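EscJ (Escherichia coli, PDB 1YJ7) forms part of the molecular platform on which the type III secretion system is assembled. Local coordinates at the interface of chains A and B. Sequence-based numbering; all coordinates share one arbitrary frame. Chains: chain A/B, escJ.

Contact 1: the interface of chains A and B. Residues chain A 68, 89-90, 93; chain B 64-65, 70.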
# COMPACT_ATOMS: atom_id res chain seq x y z
N GLU A 68 4.74 -17.11 -22.00
CA GLU A 68 3.32 -17.13 -22.35
C GLU A 68 3.05 -17.47 -23.82
O GLU A 68 1.92 -17.80 -24.18
CB GLU A 68 2.66 -15.79 -22.00
CG GLU A 68 2.60 -15.50 -20.52
CD GLU A 68 1.68 -16.46 -19.78
OE1 GLU A 68 0.44 -16.26 -19.82
OE2 GLU A 68 2.19 -17.42 -19.16
N TYR A 89 8.54 -18.59 -12.90
CA TYR A 89 8.59 -17.31 -13.59
C TYR A 89 7.95 -16.22 -12.73
O TYR A 89 8.49 -15.13 -12.57
CB TYR A 89 7.88 -17.43 -14.92
CG TYR A 89 7.70 -16.14 -15.65
CD1 TYR A 89 8.78 -15.48 -16.20
CD2 TYR A 89 6.43 -15.59 -15.80
CE1 TYR A 89 8.61 -14.28 -16.90
CE2 TYR A 89 6.25 -14.39 -16.50
CZ TYR A 89 7.35 -13.75 -17.04
OH TYR A 89 7.19 -12.56 -17.74
N LEU A 90 6.79 -16.53 -12.15
CA LEU A 90 6.13 -15.57 -11.26
C LEU A 90 7.03 -15.18 -10.09
O LEU A 90 7.11 -14.02 -9.74
CB LEU A 90 4.79 -16.12 -10.75
CG LEU A 90 3.97 -15.19 -9.87
CD1 LEU A 90 3.49 -13.97 -10.67
CD2 LEU A 90 2.79 -15.93 -9.27
N GLN A 93 9.80 -12.89 -11.28
CA GLN A 93 9.24 -11.56 -11.50
C GLN A 93 8.96 -10.83 -10.18
O GLN A 93 9.27 -9.66 -10.05
CB GLN A 93 7.99 -11.66 -12.35
CG GLN A 93 8.32 -12.15 -13.77
CD GLN A 93 8.94 -11.07 -14.67
OE1 GLN A 93 10.05 -11.26 -15.22
NE2 GLN A 93 8.23 -9.97 -14.84
N PHE B 64 5.99 -5.70 -14.34
CA PHE B 64 6.39 -7.08 -14.09
C PHE B 64 5.16 -7.97 -14.21
O PHE B 64 4.02 -7.48 -14.18
CB PHE B 64 7.00 -7.23 -12.71
CG PHE B 64 8.24 -6.41 -12.51
CD1 PHE B 64 9.48 -6.92 -12.85
CD2 PHE B 64 8.16 -5.13 -11.98
CE1 PHE B 64 10.64 -6.16 -12.67
CE2 PHE B 64 9.31 -4.38 -11.79
CZ PHE B 64 10.54 -4.89 -12.13
N ALA B 65 5.40 -9.27 -14.33
CA ALA B 65 4.36 -10.27 -14.52
C ALA B 65 3.25 -10.13 -13.49
O ALA B 65 3.50 -10.01 -12.28
CB ALA B 65 4.96 -11.65 -14.42
N ILE B 70 -0.87 -14.39 -15.74
CA ILE B 70 -0.21 -15.69 -15.85
C ILE B 70 -1.18 -16.82 -15.52
O ILE B 70 -1.16 -17.87 -16.16
CB ILE B 70 1.04 -15.78 -14.90
CG1 ILE B 70 2.05 -14.66 -15.21
CG2 ILE B 70 1.73 -17.14 -15.02
CD1 ILE B 70 2.50 -14.61 -16.64
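Helix 80-99 and the short helix 67-70 of chain A meet the stretch of chain B that runs from B:Phe64 into its helix 67-70. EscJ belongs to the YscJ/FliF family, whose members form membrane-associated rings. This pairing of two copies is not an exact two-fold and may reflect ring-type packing.

The methyl CB of B:Ala65 points between A:Gln93 and A:Tyr89. It lies 3.5 Å from A:Gln93 CG and 3.7 Å from A:Tyr89 CE2. A:Gln93 CG also sits over one face of the A:Tyr89 ring, toward the rim, so the methyl abuts two side chains already packed together. The phenol ring is directed there by CG lying anti to the backbone N (chi1 172°).

B:Ile70 reaches A:Tyr89 with its terminal methyl CD1. This atom lies in the ring plane, at the edge, 3.8 Å from A:Tyr89 CE2. The two side chains run roughly perpendicular. The same methyl touches the carboxylate carbon CD of A:Glu68 at 3.7 Å. The bend of A:Glu68 at chi2 (-66°) sets its carboxylate against this methyl, a van der Waals contact that forms no hydrogen bond.

A:Gln93 NE2 is built 3.0 Å from the backbone N of B:Ala65. Both nitrogens are normally donors, so this pair is doubtful as modelled. Turning the amide over would place OE1 there as a possible acceptor. Whichever way it is turned, the amide end lies beside B:Phe64 CA.

Contact 2: the interface of chains A and B. Residues chain A 83, 86-87; chain B 71, 79, 81-82, 85.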
# COMPACT_ATOMS: atom_id res chain seq x y z
N GLU A 83 3.22 -25.92 -15.49
CA GLU A 83 2.75 -25.20 -14.32
C GLU A 83 3.90 -24.70 -13.47
O GLU A 83 3.92 -23.53 -13.08
CB GLU A 83 1.87 -26.14 -13.47
CG GLU A 83 1.41 -25.52 -12.17
CD GLU A 83 0.50 -24.34 -12.41
OE1 GLU A 83 -0.08 -24.27 -13.52
OE2 GLU A 83 0.36 -23.49 -11.49
N LYS A 86 5.75 -21.79 -14.88
CA LYS A 86 5.01 -20.55 -14.72
C LYS A 86 5.06 -20.04 -13.29
O LYS A 86 5.15 -18.85 -13.06
CB LYS A 86 3.57 -20.70 -15.24
CG LYS A 86 3.52 -20.69 -16.75
CD LYS A 86 2.14 -20.41 -17.30
CE LYS A 86 2.07 -20.83 -18.77
NZ LYS A 86 0.84 -20.38 -19.48
N ILE A 87 5.02 -20.94 -12.31
CA ILE A 87 5.18 -20.58 -10.91
C ILE A 87 6.58 -20.00 -10.65
O ILE A 87 6.76 -19.03 -9.89
CB ILE A 87 4.93 -21.84 -10.02
CG1 ILE A 87 3.44 -22.23 -10.06
CG2 ILE A 87 5.46 -21.62 -8.62
CD1 ILE A 87 2.54 -21.34 -9.23
N PHE B 71 -2.05 -16.58 -14.54
CA PHE B 71 -3.06 -17.53 -14.10
C PHE B 71 -4.45 -16.86 -14.17
O PHE B 71 -4.99 -16.41 -13.15
CB PHE B 71 -2.76 -17.98 -12.67
CG PHE B 71 -1.48 -18.76 -12.53
CD1 PHE B 71 -0.51 -18.36 -11.63
CD2 PHE B 71 -1.25 -19.89 -13.30
CE1 PHE B 71 0.68 -19.07 -11.50
CE2 PHE B 71 -0.07 -20.61 -13.18
CZ PHE B 71 0.89 -20.20 -12.28
N SER B 79 -6.51 -25.49 -10.23
CA SER B 79 -5.33 -26.28 -9.88
C SER B 79 -4.85 -25.90 -8.48
O SER B 79 -4.85 -24.73 -8.15
CB SER B 79 -4.21 -26.02 -10.90
OG SER B 79 -2.92 -26.14 -10.32
N SER B 81 -1.77 -25.85 -7.34
CA SER B 81 -0.58 -25.01 -7.46
C SER B 81 -0.94 -23.55 -7.73
O SER B 81 -0.37 -22.65 -7.13
CB SER B 81 0.33 -25.53 -8.57
OG SER B 81 0.92 -26.76 -8.17
N GLN B 82 -1.87 -23.34 -8.65
CA GLN B 82 -2.32 -22.01 -9.05
C GLN B 82 -3.11 -21.33 -7.92
O GLN B 82 -2.99 -20.13 -7.67
CB GLN B 82 -3.17 -22.11 -10.30
CG GLN B 82 -3.93 -20.87 -10.66
CD GLN B 82 -4.69 -21.00 -11.97
OE1 GLN B 82 -5.69 -20.30 -12.18
NE2 GLN B 82 -4.22 -21.88 -12.85
N ALA B 85 -0.66 -20.18 -5.23
CA ALA B 85 0.01 -18.95 -5.66
C ALA B 85 -0.85 -17.71 -5.38
O ALA B 85 -0.34 -16.68 -4.93
CB ALA B 85 0.33 -19.02 -7.14
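B:Phe71 projects its ring toward the chain A helix 80-99, where A:Glu83, A:Lys86 and A:Ile87 receive it. B:Phe71 follows directly after helix 67-70 of chain B. A second EscJ helix, 80-99 of chain B, lines the other side of the patch with its first turns.

The apolar part centres on the far end of the phenyl ring. A:Ile87 CD1 approaches this rim at 3.6 Å from B:Phe71 CZ, and the two side chains run about at right angles. The methyl does not lie in the ring plane but is displaced to one side of it. A:Lys86 CB comes from the opposite side, 4.0 Å from B:Phe71 CZ. The aliphatic root of the lysine makes this contact, while its chain runs on extended beyond CG. A:Ile87 CD1 also meets the methyl CB of B:Ala85 at 3.8 Å, which ties it to the second helix. Within chain B, B:Gln82 CB backs the B:Phe71 ring on the same side as A:Ile87 CD1.

The carboxylate of A:Glu83 makes a mixed contact. OE2 lies 3.4 Å from B:Phe71 CE2, displaced from the ring plane. The carboxylate and ring planes are 28° apart. A bend at chi2 (64°) turns the acid group toward the ring. A:Glu83 CG packs on B:Ser81 CB at 3.8 Å.

The polar setting is the start of the chain B helix. B:Ser79 OG accepts weak hydrogen bonds from the backbone N of B:Ser81 and of B:Gln82, as a helix N-cap does. The positive end of the helix dipole may stabilise the nearby carboxylate charge. A:Glu83 OE2 stands 3.6 Å from the backbone N of B:Gln82, too long for a hydrogen bond.

The C-alpha centres of contact 1 and contact 2 are about 11 Å apart. Both use helix 80-99 of chain A: contact 2 takes its earlier turns and contact 1 its later ones. On chain B the neighbours B:Ile70 and B:Phe71 carry the surface from one contact to the other. The same helix serves both partners in contact 2, but with different residues. Because the two copies offer different surfaces and the interface is not an exact two-fold, further subunits might be added in the same sense. That would suit a ring-like platform, though the deposited four-chain assembly alone does not show a closed ring.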